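Local coordinates for glutamate racemase (Escherichia coli, PDB 2JFN), which belongs to the aspartate/glutamate racemase family of alpha/beta enzymes and is modelled here with glutamic acid and UDP-N-acetylmuramoyl-L-alanine bound, at residues 21-27 with 46-52; 115-119 with 147-152; 170-174 with 209-213. All coordinates share one frame; numbering follows the deposited sequence.

Contact 1 of 3, residues 21-27 with 46-52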
loop_
_atom_site.group_PDB
_atom_site.type_symbol
_atom_site.label_atom_id
_atom_site.label_comp_id
_atom_site.label_asym_id
_atom_site.label_seq_id
_atom_site.Cartn_x
_atom_site.Cartn_y
_atom_site.Cartn_z
ATOM N N ARG A 21 -20.988 8.897 8.630
ATOM C CA ARG A 21 -20.679 8.301 7.333
ATOM C C ARG A 21 -20.015 6.947 7.541
ATOM O O ARG A 21 -19.498 6.667 8.622
ATOM C CB ARG A 21 -19.740 9.211 6.539
ATOM C CG ARG A 21 -19.541 10.601 7.133
ATOM C CD ARG A 21 -18.342 10.651 8.082
ATOM N NE ARG A 21 -17.866 12.023 8.252
ATOM C CZ ARG A 21 -16.753 12.372 8.890
ATOM N NH1 ARG A 21 -15.969 11.451 9.442
ATOM N NH2 ARG A 21 -16.417 13.655 8.966
ATOM N N PRO A 22 -20.021 6.087 6.509
ATOM C CA PRO A 22 -19.399 4.771 6.655
ATOM C C PRO A 22 -17.938 4.839 7.084
ATOM O O PRO A 22 -17.156 5.653 6.593
ATOM C CB PRO A 22 -19.597 4.127 5.281
ATOM C CG PRO A 22 -19.783 5.287 4.358
ATOM C CD PRO A 22 -20.603 6.248 5.166
ATOM N N THR A 23 -17.599 3.977 8.030
ATOM C CA THR A 23 -16.255 3.901 8.576
ATOM C C THR A 23 -15.402 2.980 7.722
ATOM O O THR A 23 -15.719 1.804 7.543
ATOM C CB THR A 23 -16.296 3.365 10.022
ATOM O OG1 THR A 23 -16.998 4.299 10.851
ATOM C CG2 THR A 23 -14.885 3.156 10.556
ATOM N N VAL A 24 -14.316 3.528 7.193
ATOM C CA VAL A 24 -13.406 2.760 6.365
ATOM C C VAL A 24 -12.001 2.733 6.948
ATOM O O VAL A 24 -11.418 3.774 7.251
ATOM C CB VAL A 24 -13.340 3.335 4.935
ATOM C CG1 VAL A 24 -12.252 2.639 4.141
ATOM C CG2 VAL A 24 -14.693 3.154 4.251
ATOM N N LEU A 25 -11.469 1.528 7.099
ATOM C CA LEU A 25 -10.124 1.350 7.616
ATOM C C LEU A 25 -9.157 1.140 6.463
ATOM O O LEU A 25 -9.436 0.368 5.549
ATOM C CB LEU A 25 -10.051 0.123 8.533
ATOM C CG LEU A 25 -8.637 -0.370 8.863
ATOM C CD1 LEU A 25 -7.901 0.674 9.708
ATOM C CD2 LEU A 25 -8.718 -1.709 9.607
ATOM N N VAL A 26 -8.035 1.851 6.503
ATOM C CA VAL A 26 -6.982 1.688 5.514
ATOM C C VAL A 26 -5.766 1.280 6.359
ATOM O O VAL A 26 -5.335 2.032 7.243
ATOM C CB VAL A 26 -6.683 2.993 4.745
ATOM C CG1 VAL A 26 -5.562 2.750 3.746
ATOM C CG2 VAL A 26 -7.950 3.470 4.004
ATOM N N PHE A 27 -5.245 0.083 6.101
ATOM C CA PHE A 27 -4.113 -0.465 6.848
ATOM C C PHE A 27 -2.846 -0.707 6.036
ATOM O O PHE A 27 -2.903 -1.076 4.866
ATOM C CB PHE A 27 -4.511 -1.799 7.489
ATOM C CG PHE A 27 -3.347 -2.565 8.072
ATOM C CD1 PHE A 27 -2.870 -2.271 9.348
ATOM C CD2 PHE A 27 -2.690 -3.534 7.320
ATOM C CE1 PHE A 27 -1.753 -2.929 9.865
ATOM C CE2 PHE A 27 -1.570 -4.200 7.827
ATOM C CZ PHE A 27 -1.100 -3.895 9.100
ATOM N N ASP A 46 -16.027 12.149 2.014
ATOM C CA ASP A 46 -16.722 12.366 3.284
ATOM C C ASP A 46 -16.793 11.194 4.261
ATOM O O ASP A 46 -17.431 11.309 5.305
ATOM C CB ASP A 46 -18.148 12.869 3.018
ATOM C CG ASP A 46 -18.173 14.121 2.162
ATOM O OD1 ASP A 46 -17.555 15.132 2.566
ATOM O OD2 ASP A 46 -18.815 14.095 1.084
ATOM N N LEU A 47 -16.143 10.081 3.941
ATOM C CA LEU A 47 -16.184 8.915 4.819
ATOM C C LEU A 47 -15.473 9.154 6.143
ATOM O O LEU A 47 -14.736 10.129 6.301
ATOM C CB LEU A 47 -15.538 7.713 4.125
ATOM C CG LEU A 47 -16.039 7.365 2.725
ATOM C CD1 LEU A 47 -15.301 6.147 2.216
ATOM C CD2 LEU A 47 -17.535 7.107 2.762
ATOM N N HIS A 48 -15.724 8.271 7.106
ATOM C CA HIS A 48 -15.056 8.348 8.402
ATOM C C HIS A 48 -13.863 7.419 8.233
ATOM O O HIS A 48 -13.999 6.197 8.337
ATOM C CB HIS A 48 -15.932 7.813 9.536
ATOM C CG HIS A 48 -15.190 7.619 10.825
ATOM N ND1 HIS A 48 -15.326 6.489 11.603
ATOM C CD2 HIS A 48 -14.311 8.418 11.477
ATOM C CE1 HIS A 48 -14.565 6.600 12.678
ATOM N NE2 HIS A 48 -13.938 7.762 12.625
ATOM N N TYR A 49 -12.704 7.997 7.958
ATOM C CA TYR A 49 -11.509 7.202 7.742
ATOM C C TYR A 49 -10.681 6.926 8.988
ATOM O O TYR A 49 -10.527 7.778 9.868
ATOM C CB TYR A 49 -10.602 7.867 6.700
ATOM C CG TYR A 49 -11.145 7.865 5.287
ATOM C CD1 TYR A 49 -11.770 8.991 4.754
ATOM C CD2 TYR A 49 -11.006 6.739 4.472
ATOM C CE1 TYR A 49 -12.243 9.006 3.430
ATOM C CE2 TYR A 49 -11.475 6.736 3.156
ATOM C CZ TYR A 49 -12.090 7.875 2.641
ATOM O OH TYR A 49 -12.533 7.871 1.333
ATOM N N ILE A 50 -10.160 5.711 9.045
ATOM C CA ILE A 50 -9.284 5.297 10.123
ATOM C C ILE A 50 -8.042 4.786 9.417
ATOM O O ILE A 50 -8.133 3.898 8.564
ATOM C CB ILE A 50 -9.867 4.130 10.939
ATOM C CG1 ILE A 50 -11.167 4.556 11.628
ATOM C CG2 ILE A 50 -8.841 3.664 11.975
ATOM C CD1 ILE A 50 -11.960 3.380 12.182
ATOM N N TYR A 51 -6.891 5.363 9.738
ATOM C CA TYR A 51 -5.644 4.904 9.151
ATOM C C TYR A 51 -4.876 4.220 10.267
ATOM O O TYR A 51 -4.690 4.792 11.343
ATOM C CB TYR A 51 -4.811 6.067 8.600
ATOM C CG TYR A 51 -3.593 5.591 7.824
ATOM C CD1 TYR A 51 -2.322 5.573 8.402
ATOM C CD2 TYR A 51 -3.731 5.086 6.531
ATOM C CE1 TYR A 51 -1.218 5.054 7.706
ATOM C CE2 TYR A 51 -2.639 4.571 5.827
ATOM C CZ TYR A 51 -1.389 4.552 6.417
ATOM O OH TYR A 51 -0.330 4.002 5.715
ATOM N N ALA A 52 -4.443 2.991 10.024
ATOM C CA ALA A 52 -3.687 2.259 11.031
ATOM C C ALA A 52 -2.395 1.737 10.428
ATOM O O ALA A 52 -2.399 1.145 9.345
ATOM C CB ALA A 52 -4.518 1.099 11.572
#
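V24 sits at the middle of a parallel strand pair, its N bonded to H48 O and its O receiving I50 N, both at 2.9 Å. The ladder runs from H48 N on P22 O to A52 N on V26 O, and V26 N meets I50 O almost head-on, with a C=O...N angle of 174°. The strand axes approach to 4.7 Å at 18°.

Packing is tight beside T23. Its CG2, anti to the backbone N (OG1 at chi1 -64°), presses on I50 CD1 at 3.4 Å, while OG1 lies in the plane of the H48 imidazole, at its edge, 2.9 Å from ND1 in a hydrogen bond. A second tight point is P22 CG on L47 CD2, at 3.3 Å. Further along the face of T23, L25 CD1 reaches over to I50 CG2 and A52 CB. On the other face V26 CG1 meets Y51 CE2, and L47 CD1 touches V24 CG2 at 3.7 Å.

Only the side chains of R21 and D46, toward solvent, are looser. The placement of R21 is less certain, and its charge stays apart from the D46 carboxylate.

The pair closes the beta-alpha-beta unit of strand 21-28, helix 33-43 and strand 48-53. Helix 33-43 covers V26, Y49 and Y51, helix 65-82 covers L25, F27 and I50, and strand 87-90 continues the sheet beyond 21-28.

Contact 2 of 3, residues 115-119 with 147-152. With UMA (uridine-5'-diphosphate-N-acetylmuramoyl-L-alanine), chain C.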
loop_
_atom_site.group_PDB
_atom_site.type_symbol
_atom_site.label_atom_id
_atom_site.label_comp_id
_atom_site.label_asym_id
_atom_site.label_seq_id
_atom_site.Cartn_x
_atom_site.Cartn_y
_atom_site.Cartn_z
ATOM N N VAL A 115 -2.732 -6.205 -5.133
ATOM C CA VAL A 115 -1.765 -7.022 -5.845
ATOM C C VAL A 115 -1.157 -6.086 -6.886
ATOM O O VAL A 115 -1.823 -5.162 -7.354
ATOM C CB VAL A 115 -2.431 -8.227 -6.554
ATOM C CG1 VAL A 115 -2.935 -9.225 -5.521
ATOM C CG2 VAL A 115 -3.578 -7.755 -7.426
ATOM N N PRO A 116 0.118 -6.292 -7.240
ATOM C CA PRO A 116 0.767 -5.430 -8.238
ATOM C C PRO A 116 -0.085 -5.328 -9.501
ATOM O O PRO A 116 -0.608 -6.338 -9.982
ATOM C CB PRO A 116 2.100 -6.133 -8.480
ATOM C CG PRO A 116 2.408 -6.717 -7.108
ATOM C CD PRO A 116 1.060 -7.290 -6.699
ATOM N N ALA A 117 -0.215 -4.112 -10.032
ATOM C CA ALA A 117 -1.025 -3.849 -11.225
ATOM C C ALA A 117 -0.415 -4.360 -12.529
ATOM O O ALA A 117 -0.348 -3.635 -13.526
ATOM C CB ALA A 117 -1.304 -2.350 -11.336
ATOM N N ILE A 118 0.016 -5.614 -12.524
ATOM C CA ILE A 118 0.618 -6.208 -13.705
ATOM C C ILE A 118 -0.357 -6.316 -14.865
ATOM O O ILE A 118 0.005 -6.036 -16.010
ATOM C CB ILE A 118 1.173 -7.606 -13.384
ATOM C CG1 ILE A 118 2.346 -7.466 -12.409
ATOM C CG2 ILE A 118 1.606 -8.315 -14.671
ATOM C CD1 ILE A 118 2.881 -8.775 -11.898
ATOM N N LYS A 119 -1.594 -6.709 -14.569
ATOM C CA LYS A 119 -2.610 -6.865 -15.603
ATOM C C LYS A 119 -2.802 -5.617 -16.480
ATOM O O LYS A 119 -2.669 -5.694 -17.699
ATOM C CB LYS A 119 -3.945 -7.290 -14.974
ATOM C CG LYS A 119 -5.026 -7.599 -16.004
ATOM C CD LYS A 119 -6.284 -8.149 -15.364
ATOM C CE LYS A 119 -7.341 -8.411 -16.413
ATOM N NZ LYS A 119 -8.654 -8.703 -15.791
ATOM N N LEU A 147 1.159 -14.378 -10.844
ATOM C CA LEU A 147 0.442 -13.275 -11.472
ATOM C C LEU A 147 1.169 -12.819 -12.735
ATOM O O LEU A 147 0.542 -12.460 -13.732
ATOM C CB LEU A 147 0.322 -12.102 -10.496
ATOM C CG LEU A 147 -0.505 -10.891 -10.939
ATOM C CD1 LEU A 147 -1.947 -11.306 -11.177
ATOM C CD2 LEU A 147 -0.441 -9.817 -9.865
ATOM N N ILE A 148 2.496 -12.844 -12.682
ATOM C CA ILE A 148 3.325 -12.436 -13.809
ATOM C C ILE A 148 3.092 -13.309 -15.038
ATOM O O ILE A 148 3.227 -12.851 -16.172
ATOM C CB ILE A 148 4.821 -12.492 -13.432
ATOM C CG1 ILE A 148 5.123 -11.436 -12.367
ATOM C CG2 ILE A 148 5.685 -12.276 -14.668
ATOM C CD1 ILE A 148 6.564 -11.423 -11.897
ATOM N N ALA A 149 2.739 -14.568 -14.809
ATOM C CA ALA A 149 2.497 -15.496 -15.903
ATOM C C ALA A 149 1.033 -15.492 -16.332
ATOM O O ALA A 149 0.718 -15.753 -17.494
ATOM C CB ALA A 149 2.919 -16.901 -15.490
ATOM N N ARG A 150 0.144 -15.180 -15.396
ATOM C CA ARG A 150 -1.288 -15.167 -15.679
ATOM C C ARG A 150 -1.776 -14.017 -16.565
ATOM O O ARG A 150 -2.535 -14.245 -17.512
ATOM C CB ARG A 150 -2.081 -15.175 -14.367
ATOM C CG ARG A 150 -3.591 -15.260 -14.556
ATOM C CD ARG A 150 -4.349 -15.406 -13.235
ATOM N NE ARG A 150 -4.101 -16.682 -12.565
ATOM C CZ ARG A 150 -3.039 -16.946 -11.806
ATOM N NH1 ARG A 150 -2.107 -16.020 -11.607
ATOM N NH2 ARG A 150 -2.908 -18.141 -11.244
ATOM N N PHE A 151 -1.353 -12.789 -16.271
ATOM C CA PHE A 151 -1.796 -11.643 -17.065
ATOM C C PHE A 151 -0.697 -10.927 -17.845
ATOM O O PHE A 151 -0.933 -9.858 -18.407
ATOM C CB PHE A 151 -2.523 -10.624 -16.180
ATOM C CG PHE A 151 -3.762 -11.163 -15.521
ATOM C CD1 PHE A 151 -3.714 -11.665 -14.225
ATOM C CD2 PHE A 151 -4.975 -11.181 -16.202
ATOM C CE1 PHE A 151 -4.861 -12.176 -13.614
ATOM C CE2 PHE A 151 -6.126 -11.690 -15.600
ATOM C CZ PHE A 151 -6.067 -12.187 -14.305
ATOM N N ALA A 152 0.495 -11.511 -17.887
ATOM C CA ALA A 152 1.602 -10.901 -18.614
ATOM C C ALA A 152 2.381 -11.939 -19.416
ATOM O O ALA A 152 3.610 -11.953 -19.409
ATOM C CB ALA A 152 2.527 -10.186 -17.641
HETATM N N1 UMA C . -6.526 -3.937 -7.795
HETATM C C2 UMA C . -6.209 -4.558 -6.484
HETATM N N3 UMA C . -7.301 -4.802 -5.665
HETATM C C4 UMA C . -8.640 -4.517 -5.973
HETATM C C5 UMA C . -8.893 -3.882 -7.333
HETATM C C6 UMA C . -7.850 -3.630 -8.149
HETATM O O2 UMA C . -5.078 -4.840 -6.121
HETATM O O4 UMA C . -9.516 -4.777 -5.161
HETATM C C1B UMA C . -5.352 -3.663 -8.696
HETATM C C2B UMA C . -4.965 -4.908 -9.475
HETATM O "O2'" UMA C . -3.502 -5.105 -9.603
HETATM C C3B UMA C . -5.622 -4.833 -10.814
HETATM C C4B UMA C . -5.558 -3.330 -11.010
HETATM O O4B UMA C . -5.627 -2.737 -9.719
HETATM O O3B UMA C . -4.756 -5.628 -11.666
HETATM C C5B UMA C . -6.666 -2.760 -11.802
HETATM O O5B UMA C . -7.876 -3.259 -11.357
HETATM P PA UMA C . -9.259 -3.013 -12.102
HETATM O O1A UMA C . -10.275 -3.294 -11.078
HETATM O O2A UMA C . -9.268 -1.696 -12.652
HETATM O O3A UMA C . -9.271 -4.189 -13.216
HETATM P PB UMA C . -8.351 -5.467 -13.477
HETATM O O1B UMA C . -6.982 -5.106 -13.778
HETATM O O2B UMA C . -9.064 -6.333 -14.421
HETATM O "O1'" UMA C . -8.492 -6.212 -12.020
HETATM C "C1'" UMA C . -9.239 -7.395 -11.732
HETATM C "C2'" UMA C . -9.917 -7.312 -10.390
HETATM N "N2'" UMA C . -10.889 -6.204 -10.331
HETATM C "C7'" UMA C . -12.212 -6.421 -10.245
HETATM O "O7'" UMA C . -12.678 -7.538 -10.040
HETATM C "C8'" UMA C . -13.153 -5.242 -10.386
HETATM C "C3'" UMA C . -8.831 -7.169 -9.311
HETATM O "O3'" UMA C . -9.430 -7.178 -7.970
HETATM C "C4'" UMA C . -7.793 -8.313 -9.405
HETATM O "O4'" UMA C . -6.779 -8.155 -8.433
HETATM C "C5'" UMA C . -7.181 -8.349 -10.809
HETATM O "O5'" UMA C . -8.276 -8.480 -11.792
HETATM C "C6'" UMA C . -6.252 -9.527 -11.039
HETATM O "O6'" UMA C . -6.920 -10.744 -10.743
HETATM C C18 UMA C . -10.367 -8.128 -7.404
HETATM C C19 UMA C . -9.723 -9.186 -6.569
HETATM O O18 UMA C . -10.211 -10.298 -6.476
HETATM C C20 UMA C . -11.519 -7.339 -6.749
HETATM N N4 UMA C . -8.595 -8.807 -5.946
HETATM C C21 UMA C . -7.853 -9.601 -4.956
HETATM C C22 UMA C . -8.716 -10.172 -3.791
HETATM O O19 UMA C . -9.720 -9.509 -3.444
HETATM O O20 UMA C . -8.387 -11.265 -3.263
HETATM C C23 UMA C . -6.714 -8.754 -4.378
HETATM O O HOH W 1 -3.607 -7.856 -19.319
#
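The pocket for UDP-N-acetylmuramoyl-L-alanine (UMA) is lined here by V115, P116 and A117, which lead into helix 118-124, by K119 in its first turn, and by F151, at the end of helix 142-150. K119 CD lies over one face of the F151 ring, 3.8 Å from its centroid and 29° off the normal, a CH-pi contact. With CG anti to the backbone N (chi1 -175°) and the chain extended beyond it, K119 runs across the ring and delivers NZ to the diphosphate oxygen O2B of UMA at 2.8 Å. The aromatic face probably helps to hold the lysine, whose charge would offset that of the diphosphate.

V115 grips the uridine end with its backbone: its N donates to UMA O2 at 2.9 Å, and its O accepts from UMA O2' at 2.8 Å. A117 centres an inverse gamma turn, in which I118 N bonds to P116 O, and takes the N-cap position of the next helix.

Behind the pocket the contact is apolar. I118 CD1 reaches I148 CG1 at 3.5 Å and L147 CD2 at 4.0 Å, the I118 and L147 side chains running antiparallel, and I118 CG2 packs on A152 CB at 3.6 Å. A water donates to K119 O and, weakly, to F151 O.

The contact joins the start of helix 118-124 to the end of helix 142-150, while strand 156-161 packs against I148 and A152.

Contact 3 of 3, residues 170-174 with 209-213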
loop_
_atom_site.group_PDB
_atom_site.type_symbol
_atom_site.label_atom_id
_atom_site.label_comp_id
_atom_site.label_asym_id
_atom_site.label_seq_id
_atom_site.Cartn_x
_atom_site.Cartn_y
_atom_site.Cartn_z
ATOM N N GLU A 170 9.572 6.019 3.554
ATOM C CA GLU A 170 9.338 6.290 4.973
ATOM C C GLU A 170 10.034 7.598 5.339
ATOM O O GLU A 170 9.423 8.500 5.908
ATOM C CB GLU A 170 9.888 5.154 5.846
ATOM C CG GLU A 170 9.021 3.899 5.883
ATOM C CD GLU A 170 7.743 4.075 6.703
ATOM O OE1 GLU A 170 6.718 3.448 6.348
ATOM O OE2 GLU A 170 7.759 4.825 7.707
ATOM N N ALA A 171 11.316 7.702 4.997
ATOM C CA ALA A 171 12.083 8.907 5.295
ATOM C C ALA A 171 11.385 10.149 4.764
ATOM O O ALA A 171 11.225 11.141 5.478
ATOM C CB ALA A 171 13.474 8.803 4.688
ATOM N N LYS A 172 10.966 10.099 3.506
ATOM C CA LYS A 172 10.305 11.242 2.899
ATOM C C LYS A 172 9.126 11.764 3.712
ATOM O O LYS A 172 9.057 12.959 4.006
ATOM C CB LYS A 172 9.840 10.905 1.481
ATOM C CG LYS A 172 9.174 12.074 0.776
ATOM C CD LYS A 172 8.746 11.703 -0.641
ATOM C CE LYS A 172 8.112 12.891 -1.349
ATOM N NZ LYS A 172 7.732 12.549 -2.740
ATOM N N LEU A 173 8.200 10.884 4.079
ATOM C CA LEU A 173 7.041 11.321 4.842
ATOM C C LEU A 173 7.383 11.643 6.294
ATOM O O LEU A 173 6.541 12.137 7.039
ATOM C CB LEU A 173 5.920 10.276 4.783
ATOM C CG LEU A 173 5.333 9.877 3.418
ATOM C CD1 LEU A 173 3.820 9.776 3.545
ATOM C CD2 LEU A 173 5.702 10.883 2.345
ATOM N N HIS A 174 8.613 11.355 6.701
ATOM C CA HIS A 174 9.030 11.662 8.063
ATOM C C HIS A 174 9.725 13.017 8.081
ATOM O O HIS A 174 10.106 13.513 9.137
ATOM C CB HIS A 174 9.950 10.565 8.608
ATOM C CG HIS A 174 9.208 9.386 9.156
ATOM N ND1 HIS A 174 8.706 9.354 10.441
ATOM C CD2 HIS A 174 8.825 8.225 8.574
ATOM C CE1 HIS A 174 8.047 8.223 10.625
ATOM N NE2 HIS A 174 8.102 7.521 9.507
ATOM N N LEU A 209 4.370 7.066 -3.445
ATOM C CA LEU A 209 4.749 8.237 -2.651
ATOM C C LEU A 209 6.035 8.865 -3.190
ATOM O O LEU A 209 6.342 10.023 -2.895
ATOM C CB LEU A 209 4.964 7.838 -1.184
ATOM C CG LEU A 209 3.744 7.307 -0.433
ATOM C CD1 LEU A 209 4.162 6.836 0.947
ATOM C CD2 LEU A 209 2.690 8.401 -0.340
ATOM N N LEU A 210 6.782 8.092 -3.972
ATOM C CA LEU A 210 8.044 8.550 -4.557
ATOM C C LEU A 210 7.899 8.836 -6.049
ATOM O O LEU A 210 8.898 8.974 -6.762
ATOM C CB LEU A 210 9.125 7.483 -4.363
ATOM C CG LEU A 210 9.547 7.160 -2.925
ATOM C CD1 LEU A 210 10.405 5.921 -2.918
ATOM C CD2 LEU A 210 10.294 8.344 -2.325
ATOM N N GLN A 211 6.664 8.929 -6.524
ATOM C CA GLN A 211 6.446 9.167 -7.944
ATOM C C GLN A 211 7.315 10.275 -8.534
ATOM O O GLN A 211 7.993 10.062 -9.538
ATOM C CB GLN A 211 4.970 9.467 -8.233
ATOM C CG GLN A 211 4.726 9.743 -9.717
ATOM C CD GLN A 211 3.261 9.756 -10.097
ATOM O OE1 GLN A 211 2.575 8.732 -10.012
ATOM N NE2 GLN A 211 2.772 10.920 -10.528
ATOM N N GLU A 212 7.309 11.452 -7.917
ATOM C CA GLU A 212 8.103 12.563 -8.440
ATOM C C GLU A 212 9.576 12.195 -8.573
ATOM O O GLU A 212 10.176 12.373 -9.635
ATOM C CB GLU A 212 7.948 13.802 -7.550
ATOM C CG GLU A 212 8.521 15.072 -8.168
ATOM C CD GLU A 212 7.765 16.330 -7.753
ATOM O OE1 GLU A 212 6.561 16.448 -8.085
ATOM O OE2 GLU A 212 8.371 17.202 -7.095
ATOM N N GLU A 213 10.153 11.671 -7.493
ATOM C CA GLU A 213 11.550 11.273 -7.496
ATOM C C GLU A 213 11.828 10.201 -8.551
ATOM O O GLU A 213 12.838 10.265 -9.255
ATOM C CB GLU A 213 11.958 10.741 -6.118
ATOM C CG GLU A 213 12.006 11.778 -5.000
ATOM C CD GLU A 213 10.642 12.127 -4.417
ATOM O OE1 GLU A 213 9.633 11.479 -4.774
ATOM O OE2 GLU A 213 10.587 13.056 -3.583
#
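The backbones stay well apart, with the CA atoms of K172 and L210, the nearest pair, 8.2 Å from each other, and the gap between the C-terminal part of helix 163-174 and the start of helix 211-217 is bridged chiefly by K172. All four side-chain torsions of K172 are near 180°, a fully extended chain that carries NZ to three acceptors. L209 O is met at 2.9 Å, nearly in line with its carbonyl bond (163° at the oxygen). The E213 carboxylate takes the same ammonium in a bidentate salt bridge, with OE1 and OE2 each 3.0 Å from NZ and each using its syn lone pair. K172 and E213 reach toward each other from the two helices; E213 bends at chi2 (80°), which turns its carboxylate back toward the lysine.

Helix 211-217 begins just after L210, its N-cap residue, so that K172 joins the preceding backbone to the first turn of the helix in one grip. This ties together two helices of the lobe built on the parallel sheet 156-161, 129-134, 199-202 and 223-225, since helix 163-174 follows strand 156-161 and helix 211-217 follows strand 199-202.

The apolar part is small. L173 CD1 meets L209 CD1 at 3.9 Å, the two side chains nearly perpendicular, and L210 CD2 touches K172 CD at 4.1 Å. L210 also rests on M165 and A169, while L34 of helix 33-43 touches L173. Near the end of helix 163-174, H174 NE2 donates to E170 OE2 in a long bond whose geometry is less sure; E170 OE1 bonds in turn to NE2 of H206, a residue of the glutamic acid pocket.

The three contacts follow one another along the chain without touching. Contact 1 and contact 2 lie on opposite sides of the chain's centre, their own centres 28 Å apart; contact 3 is 23 Å from the first and 25 Å from the second, centre to centre. The closest approach is between contacts 1 and 3, about 7 Å between nearest atoms; L34 of helix 33-43 touches side chains of both, Y51 and L173. All three come near the bound glutamic acid: the side chains of Y51, P116 and L209 lie about 7, 8 and 8 Å from it. Contact 2 alone among them bonds directly to UMA; the side chain of V26 in contact 1 is about 12 Å from that ligand.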